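Local coordinates for putative large adhesion protein (Lap) involved in biofilm formation (Marinobacter hydrocarbonoclasticus ATCC 49840, PDB 6M8M), which probably helps the bacterium adhere and form biofilms, its PA14 domain binding sugars such as glucose through a calcium ion, at residues 41-46 and 62-67; 51-56 and 111-116; 55-60 and 178-183. One frame throughout, in Å; residues are numbered along the deposited sequence.

Overall arrangement
The chain first runs out along strand 38-45, turns through a loop and enters helix 57-66. Interaction 1 closes this short excursion by laying residues 62-67 against residues 41-46. The loop inside it then reaches further along the chain. Residues 51-56 meet strand 113-122 in interaction 2, and residues 55-60 meet strand 174-181 in interaction 3. Both cross interaction 1, and they overlap at Ser55 and Asn56. Strand 113-122 lies between the other two in one antiparallel sheet, so the loop and helix lie across it. A calcium ion joins interactions 2 and 3, and a second one in interaction 3 carries the glucose.

Interaction 1 of 3, residues 41-46 and 62-67; sequences EYYAYA and AFIAAN
Tyr43 lays one face of its ring under Ile64. The Ile64 CG1 atom stands over the face, 4.2 Å from the centroid of the Tyr43 ring, which makes a CH-pi contact offset toward the rim. The other branch, Ile64 CG2, goes to the phenol end and meets Tyr43 OH at 3.6 Å. The two side chains cross at about a right angle. Tyr43 has CG anti to its carbonyl carbon (chi1 -61°), and this swings the ring across toward Ile64 and Asn67. Its edge atom CE2 comes 3.5 Å from Asn67 O, while its CB touches the edge of Phe63 at CE2.

Ala44 turns its methyl away from the helix. Its carbonyl O faces the helix instead and lies 3.7 Å from Phe63 CE2.

Tyr45 points an edge at the face of Phe63. This is a T-shaped pair, with centroids 4.9 Å apart and planes at 72°. Tyr45 CD2 sits over the centre of the Phe63 ring. The opposite face of that ring is covered by the amide nitrogen of Asn67, so Phe63 is held between an aromatic edge and an amide. The amide is fixed in turn by a nearly straight bond, Asn67 ND2 to Phe63 O at 2.9 Å, with the acceptor in the amide plane. Phe63 O also accepts from Ala66 N, so two donors grip it near the end of the helix. Tyr45 OH is hydrogen-bonded to Gly52 O in the following loop.

The axes of strand 41-45 and helix 62-66 come within 10.0 Å, with 108° between their N-to-C directions. Ile64 also touches Ile115 of the neighbouring strand. The contact is a helix packed across one face of an antiparallel sheet, here the larger sheet of the PA14 fold.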
# COMPACT_ATOMS: atom_id res chain seq x y z
N GLU A 41 -7.89 2.13 0.05
CA GLU A 41 -8.50 2.82 1.18
C GLU A 41 -7.47 3.75 1.79
O GLU A 41 -6.31 3.36 2.00
CB GLU A 41 -8.95 1.80 2.22
CG GLU A 41 -10.10 0.94 1.74
CD GLU A 41 -10.36 -0.25 2.63
OE1 GLU A 41 -11.08 -0.09 3.64
OE2 GLU A 41 -9.84 -1.35 2.34
N TYR A 42 -7.89 4.96 2.12
CA TYR A 42 -7.04 5.97 2.73
C TYR A 42 -7.62 6.32 4.10
O TYR A 42 -8.82 6.58 4.21
CB TYR A 42 -7.00 7.23 1.86
CG TYR A 42 -6.18 8.35 2.45
CD1 TYR A 42 -6.75 9.29 3.30
CD2 TYR A 42 -4.83 8.47 2.16
CE1 TYR A 42 -5.99 10.32 3.85
CE2 TYR A 42 -4.07 9.49 2.68
CZ TYR A 42 -4.64 10.40 3.53
OH TYR A 42 -3.86 11.41 4.01
N TYR A 43 -6.76 6.36 5.12
CA TYR A 43 -7.13 6.71 6.48
C TYR A 43 -6.28 7.87 6.96
O TYR A 43 -5.05 7.80 6.96
CB TYR A 43 -6.89 5.53 7.43
CG TYR A 43 -7.68 4.30 7.11
CD1 TYR A 43 -7.30 3.45 6.09
CD2 TYR A 43 -8.82 3.99 7.82
CE1 TYR A 43 -8.06 2.32 5.79
CE2 TYR A 43 -9.57 2.89 7.54
CZ TYR A 43 -9.20 2.06 6.53
OH TYR A 43 -10.01 0.97 6.29
N ALA A 44 -6.95 8.93 7.40
CA ALA A 44 -6.32 10.04 8.08
C ALA A 44 -6.11 9.65 9.53
O ALA A 44 -7.02 9.13 10.17
CB ALA A 44 -7.24 11.26 8.01
N TYR A 45 -4.91 9.85 10.05
CA TYR A 45 -4.60 9.55 11.44
C TYR A 45 -4.02 10.80 12.07
O TYR A 45 -3.06 11.38 11.54
CB TYR A 45 -3.61 8.39 11.51
CG TYR A 45 -3.19 7.99 12.92
CD1 TYR A 45 -2.19 8.70 13.58
CD2 TYR A 45 -3.74 6.90 13.55
CE1 TYR A 45 -1.77 8.32 14.85
CE2 TYR A 45 -3.32 6.52 14.82
CZ TYR A 45 -2.33 7.23 15.45
OH TYR A 45 -1.90 6.82 16.71
N ALA A 46 -4.61 11.23 13.18
CA ALA A 46 -4.23 12.45 13.87
C ALA A 46 -3.41 12.09 15.10
O ALA A 46 -3.95 11.63 16.11
CB ALA A 46 -5.47 13.24 14.28
N ALA A 62 -4.43 -2.12 13.56
CA ALA A 62 -5.46 -1.91 14.57
C ALA A 62 -6.28 -0.68 14.26
O ALA A 62 -7.50 -0.67 14.47
CB ALA A 62 -4.83 -1.80 15.96
N PHE A 63 -5.64 0.39 13.79
CA PHE A 63 -6.40 1.58 13.43
C PHE A 63 -7.31 1.29 12.24
O PHE A 63 -8.50 1.65 12.24
CB PHE A 63 -5.47 2.75 13.11
CG PHE A 63 -6.19 4.05 12.99
CD1 PHE A 63 -6.58 4.75 14.13
CD2 PHE A 63 -6.52 4.57 11.76
CE1 PHE A 63 -7.27 5.94 14.03
CE2 PHE A 63 -7.20 5.78 11.66
CZ PHE A 63 -7.58 6.45 12.79
N ILE A 64 -6.78 0.62 11.22
CA ILE A 64 -7.60 0.27 10.06
C ILE A 64 -8.82 -0.53 10.50
O ILE A 64 -9.95 -0.26 10.06
CB ILE A 64 -6.77 -0.53 9.04
CG1 ILE A 64 -5.71 0.34 8.37
CG2 ILE A 64 -7.69 -1.19 8.02
CD1 ILE A 64 -4.69 -0.47 7.60
N ALA A 65 -8.62 -1.53 11.35
CA ALA A 65 -9.70 -2.46 11.66
C ALA A 65 -10.83 -1.81 12.44
O ALA A 65 -11.96 -2.33 12.42
CB ALA A 65 -9.16 -3.65 12.45
N ALA A 66 -10.57 -0.71 13.12
CA ALA A 66 -11.56 -0.04 13.96
C ALA A 66 -12.16 1.19 13.29
O ALA A 66 -12.97 1.88 13.91
CB ALA A 66 -10.91 0.35 15.29
N ASN A 67 -11.79 1.48 12.04
CA ASN A 67 -12.22 2.71 11.40
C ASN A 67 -12.65 2.43 9.98
O ASN A 67 -12.23 1.46 9.35
CB ASN A 67 -11.09 3.75 11.38
CG ASN A 67 -10.85 4.35 12.74
OD1 ASN A 67 -11.54 5.30 13.12
ND2 ASN A 67 -9.90 3.80 13.49

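Interaction 2 of 3, residues 51-56 and 111-116; sequences GGNLSN and SSDAIV. With CA (calcium ion), chain D.
Asp113 meets Leu54 first with its CB, which lies 3.7 Å from Leu54 CD1 and only slightly further from Leu54 CG. Their chains run past one another, head to tail. CG of Asp113 stands anti to the carbonyl carbon (chi1 -64°), which sends the carboxylate toward the loop. There both oxygens bind one calcium ion. OD1 of Asp113 is 2.4 Å from the calcium and also accepts from Ser112 OG, a neighbour in its own segment, on the anti side of the carboxylate. OD2 of Asp113 is 2.5 Å from the calcium and takes a weak, fairly straight bond of 3.3 Å from Leu54 N.

The ion is a bridge between loop 51-56 and the start of strand 113-122. On the loop side Asn53 gives its amide oxygen, with OD1 at 2.3 Å from the calcium. Asn53 OD1 and Asp113 OD2 are only 3.0 Å apart. No hydrogen bond joins them, and the shared metal probably offsets their repulsion. The amide and carboxylate planes stand 79° apart. Water 1, Gln47 OE1 and Gln182 O complete six ligand atoms. This calcium site pins a loop to the end of the PA14 sheet beside the sugar pocket, and Gln182 belongs to both sites.

Away from the metal the contact turns apolar. Leu54 CD1 goes past the carboxylate to Ile115, where it meets CG1 at 3.6 Å. Leu54 also touches Tyr45 and Trp180, while Ile115 also touches Val60 and Phe63. On the far side of Asp113, its backbone O accepts a 2.7 Å bond from Ser111 OG, which lies before the strand begins.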
# COMPACT_ATOMS: atom_id res chain seq x y z
N GLY A 51 -3.82 8.74 19.02
CA GLY A 51 -2.75 8.03 19.66
C GLY A 51 -1.38 8.54 19.28
O GLY A 51 -1.23 9.66 18.80
N GLY A 52 -0.37 7.72 19.51
CA GLY A 52 1.00 8.11 19.26
C GLY A 52 1.37 8.04 17.79
O GLY A 52 0.58 7.67 16.91
N ASN A 53 2.61 8.42 17.51
CA ASN A 53 3.12 8.38 16.15
C ASN A 53 2.92 7.00 15.54
O ASN A 53 3.08 5.98 16.22
CB ASN A 53 4.61 8.71 16.19
CG ASN A 53 5.18 8.96 14.83
OD1 ASN A 53 4.47 9.37 13.91
ND2 ASN A 53 6.47 8.73 14.68
N LEU A 54 2.57 6.95 14.26
CA LEU A 54 2.54 5.67 13.57
C LEU A 54 3.95 5.14 13.44
O LEU A 54 4.85 5.85 12.98
CB LEU A 54 1.91 5.81 12.20
CG LEU A 54 0.42 6.18 12.22
CD1 LEU A 54 -0.10 6.19 10.78
CD2 LEU A 54 -0.41 5.24 13.07
N SER A 55 4.16 3.89 13.83
CA SER A 55 5.51 3.34 13.74
C SER A 55 5.58 1.84 13.54
O SER A 55 6.69 1.33 13.39
CB SER A 55 6.31 3.70 14.98
OG SER A 55 5.77 3.02 16.09
N ASN A 56 4.47 1.09 13.52
CA ASN A 56 4.57 -0.34 13.30
C ASN A 56 3.29 -0.88 12.69
O ASN A 56 2.22 -0.27 12.76
CB ASN A 56 5.00 -1.12 14.55
CG ASN A 56 3.99 -1.03 15.66
OD1 ASN A 56 2.96 -1.70 15.64
ND2 ASN A 56 4.31 -0.23 16.68
N SER A 111 -4.33 15.52 7.94
CA SER A 111 -3.87 15.01 9.22
C SER A 111 -2.36 14.91 9.25
O SER A 111 -1.69 15.04 8.22
CB SER A 111 -4.49 13.65 9.52
OG SER A 111 -4.12 12.70 8.52
N SER A 112 -1.83 14.64 10.44
CA SER A 112 -0.39 14.52 10.63
C SER A 112 0.17 13.27 9.97
O SER A 112 1.29 13.30 9.43
CB SER A 112 -0.07 14.52 12.13
OG SER A 112 -0.68 13.42 12.78
N ASP A 113 -0.55 12.16 10.06
CA ASP A 113 -0.10 10.85 9.63
C ASP A 113 -1.14 10.29 8.66
O ASP A 113 -2.29 10.74 8.63
CB ASP A 113 0.04 9.89 10.82
CG ASP A 113 1.12 10.31 11.84
OD1 ASP A 113 1.14 11.48 12.29
OD2 ASP A 113 1.96 9.46 12.20
N ALA A 114 -0.78 9.25 7.92
CA ALA A 114 -1.71 8.71 6.94
C ALA A 114 -1.42 7.24 6.70
O ALA A 114 -0.28 6.80 6.78
CB ALA A 114 -1.61 9.48 5.63
N ILE A 115 -2.48 6.50 6.37
CA ILE A 115 -2.41 5.07 6.13
C ILE A 115 -3.09 4.78 4.80
O ILE A 115 -4.16 5.33 4.52
CB ILE A 115 -3.12 4.29 7.26
CG1 ILE A 115 -2.40 4.49 8.60
CG2 ILE A 115 -3.24 2.82 6.94
CD1 ILE A 115 -3.24 4.16 9.81
N VAL A 116 -2.49 3.88 4.01
CA VAL A 116 -3.11 3.38 2.79
C VAL A 116 -3.20 1.87 2.88
O VAL A 116 -2.23 1.20 3.29
CB VAL A 116 -2.29 3.79 1.55
CG1 VAL A 116 -2.88 3.17 0.28
CG2 VAL A 116 -2.20 5.29 1.44
CA CA D . 3.42 11.30 13.10
O HOH W 1 5.76 11.96 13.48

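Interaction 3 of 3, residues 55-60 and 178-183; sequences SNVAQV and VYWDQG. With CA (calcium ion), chain E; CA (calcium ion), chain D; BGC (beta-D-glucopyranose), chain B.
The loop before helix 57-66 and the first turn of that helix lie over the end of strand 178-181, with the CA atoms of Val60 and Trp180 7.5 Å apart. Trp180 makes the largest share of the contact. Its CG sits between the backbone N and the carbonyl carbon (chi1 72°), and this brings the indole under the helix start. Val60 CG2 packs 3.6 Å from Trp180 CE3. Val57 CG2 meets CZ3 of the same indole. Backbone atoms cover the outer part of the indole: Ser55 C lies 3.5 Å from Trp180 CZ2, and Asn56 O stands over one face toward the rim. The indole NE1 is hydrogen-bonded to Asn154. Further back along the strand, Val178 touches both Val57 and Val60 more loosely.

The helix start is held by a capping box. Asn56 OD1 accepts from Gln59 N at 2.9 Å, the donor standing above the carbonyl plane. A weak bond from Asn56 N to Gln59 OE1 closes the box. Ser55 N gives Gln59 OE1 a further, stronger bond of 2.8 Å. Two backbone donors thus steady the amide.

Beyond Trp180 the strand opens into two calcium sites. Asp181 OD1 binds the first at 2.3 Å and accepts from Gly183 N, an Asx turn. Gly183 O binds the same ion. Glucose reaches this calcium with O1 and O2. Asp136, Asp137 and Ala185 complete the shell. Gln182 works both ways: its backbone O binds the second calcium at 2.3 Å, and its NE2 donates to O1 of the glucose at 2.9 Å. Such direct binding of sugar hydroxyls to calcium, beside consecutive aspartates, is characteristic of PA14 lectin domains, as in the yeast flocculins.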
# COMPACT_ATOMS: atom_id res chain seq x y z
N SER A 55 4.16 3.89 13.83
CA SER A 55 5.51 3.34 13.74
C SER A 55 5.58 1.84 13.54
O SER A 55 6.69 1.33 13.39
CB SER A 55 6.31 3.70 14.98
OG SER A 55 5.77 3.02 16.09
N ASN A 56 4.47 1.09 13.52
CA ASN A 56 4.57 -0.34 13.30
C ASN A 56 3.29 -0.88 12.69
O ASN A 56 2.22 -0.27 12.76
CB ASN A 56 5.00 -1.12 14.55
CG ASN A 56 3.99 -1.03 15.66
OD1 ASN A 56 2.96 -1.70 15.64
ND2 ASN A 56 4.31 -0.23 16.68
N VAL A 57 3.43 -2.06 12.08
CA VAL A 57 2.35 -2.67 11.32
C VAL A 57 1.16 -3.00 12.21
O VAL A 57 0.00 -2.77 11.83
CB VAL A 57 2.85 -3.93 10.59
CG1 VAL A 57 1.69 -4.70 9.98
CG2 VAL A 57 3.88 -3.58 9.52
N ALA A 58 1.40 -3.59 13.39
CA ALA A 58 0.28 -3.98 14.23
C ALA A 58 -0.56 -2.78 14.63
O ALA A 58 -1.79 -2.84 14.66
CB ALA A 58 0.77 -4.73 15.47
N GLN A 59 0.10 -1.67 14.95
CA GLN A 59 -0.59 -0.44 15.31
C GLN A 59 -1.43 0.08 14.14
O GLN A 59 -2.58 0.50 14.32
CB GLN A 59 0.46 0.59 15.71
CG GLN A 59 -0.02 1.98 15.97
CD GLN A 59 1.12 2.98 16.03
OE1 GLN A 59 2.21 2.73 15.53
NE2 GLN A 59 0.87 4.11 16.65
N VAL A 60 -0.85 0.07 12.94
CA VAL A 60 -1.56 0.53 11.75
C VAL A 60 -2.75 -0.37 11.46
O VAL A 60 -3.86 0.11 11.18
CB VAL A 60 -0.57 0.61 10.58
CG1 VAL A 60 -1.27 0.71 9.24
CG2 VAL A 60 0.38 1.79 10.78
N VAL A 178 -0.63 -2.92 3.50
CA VAL A 178 -0.82 -1.74 4.34
C VAL A 178 0.47 -0.94 4.30
O VAL A 178 1.57 -1.50 4.21
CB VAL A 178 -1.25 -2.06 5.79
CG1 VAL A 178 -2.57 -2.83 5.80
CG2 VAL A 178 -0.17 -2.80 6.53
N TYR A 179 0.34 0.38 4.37
CA TYR A 179 1.43 1.32 4.20
C TYR A 179 1.10 2.53 5.06
O TYR A 179 -0.08 2.87 5.21
CB TYR A 179 1.60 1.73 2.70
CG TYR A 179 2.26 3.07 2.55
CD1 TYR A 179 3.64 3.21 2.59
CD2 TYR A 179 1.50 4.22 2.47
CE1 TYR A 179 4.24 4.45 2.52
CE2 TYR A 179 2.08 5.46 2.41
CZ TYR A 179 3.45 5.58 2.45
OH TYR A 179 3.98 6.83 2.43
N TRP A 180 2.12 3.20 5.60
CA TRP A 180 1.86 4.44 6.31
C TRP A 180 2.96 5.47 6.11
O TRP A 180 4.12 5.14 5.79
CB TRP A 180 1.65 4.21 7.80
CG TRP A 180 2.88 3.85 8.58
CD1 TRP A 180 3.70 4.69 9.24
CD2 TRP A 180 3.40 2.53 8.80
NE1 TRP A 180 4.70 4.00 9.86
CE2 TRP A 180 4.54 2.67 9.61
CE3 TRP A 180 3.01 1.25 8.39
CZ2 TRP A 180 5.29 1.57 10.04
CZ3 TRP A 180 3.75 0.16 8.82
CH2 TRP A 180 4.88 0.33 9.63
N ASP A 181 2.56 6.71 6.33
CA ASP A 181 3.45 7.84 6.50
C ASP A 181 3.29 8.38 7.91
O ASP A 181 2.18 8.77 8.31
CB ASP A 181 3.15 8.96 5.49
CG ASP A 181 4.01 10.18 5.74
OD1 ASP A 181 5.19 9.97 6.07
OD2 ASP A 181 3.50 11.32 5.65
N GLN A 182 4.38 8.40 8.68
CA GLN A 182 4.40 9.02 10.00
C GLN A 182 4.51 10.53 9.92
O GLN A 182 4.30 11.21 10.93
CB GLN A 182 5.57 8.48 10.83
CG GLN A 182 6.96 8.84 10.34
CD GLN A 182 7.68 9.91 11.15
OE1 GLN A 182 7.41 10.16 12.33
NE2 GLN A 182 8.64 10.54 10.50
N GLY A 183 4.83 11.07 8.75
CA GLY A 183 5.05 12.49 8.55
C GLY A 183 6.28 12.70 7.69
O GLY A 183 7.10 11.81 7.49
CA CA E . 7.49 9.86 6.14
CA CA D . 3.42 11.30 13.10
C2 BGC B . 10.62 11.00 6.81
C3 BGC B . 12.03 11.26 6.37
C4 BGC B . 12.99 11.07 7.52
C5 BGC B . 12.81 9.69 8.14
C6 BGC B . 13.70 9.44 9.32
C1 BGC B . 10.51 9.62 7.43
O1 BGC B . 9.25 9.41 7.88
O2 BGC B . 9.68 11.04 5.73
O3 BGC B . 12.15 12.59 5.83
O4 BGC B . 14.33 11.15 7.04
O5 BGC B . 11.43 9.52 8.58
O6 BGC B . 13.50 10.38 10.33
O HOH W 1 5.76 11.96 13.48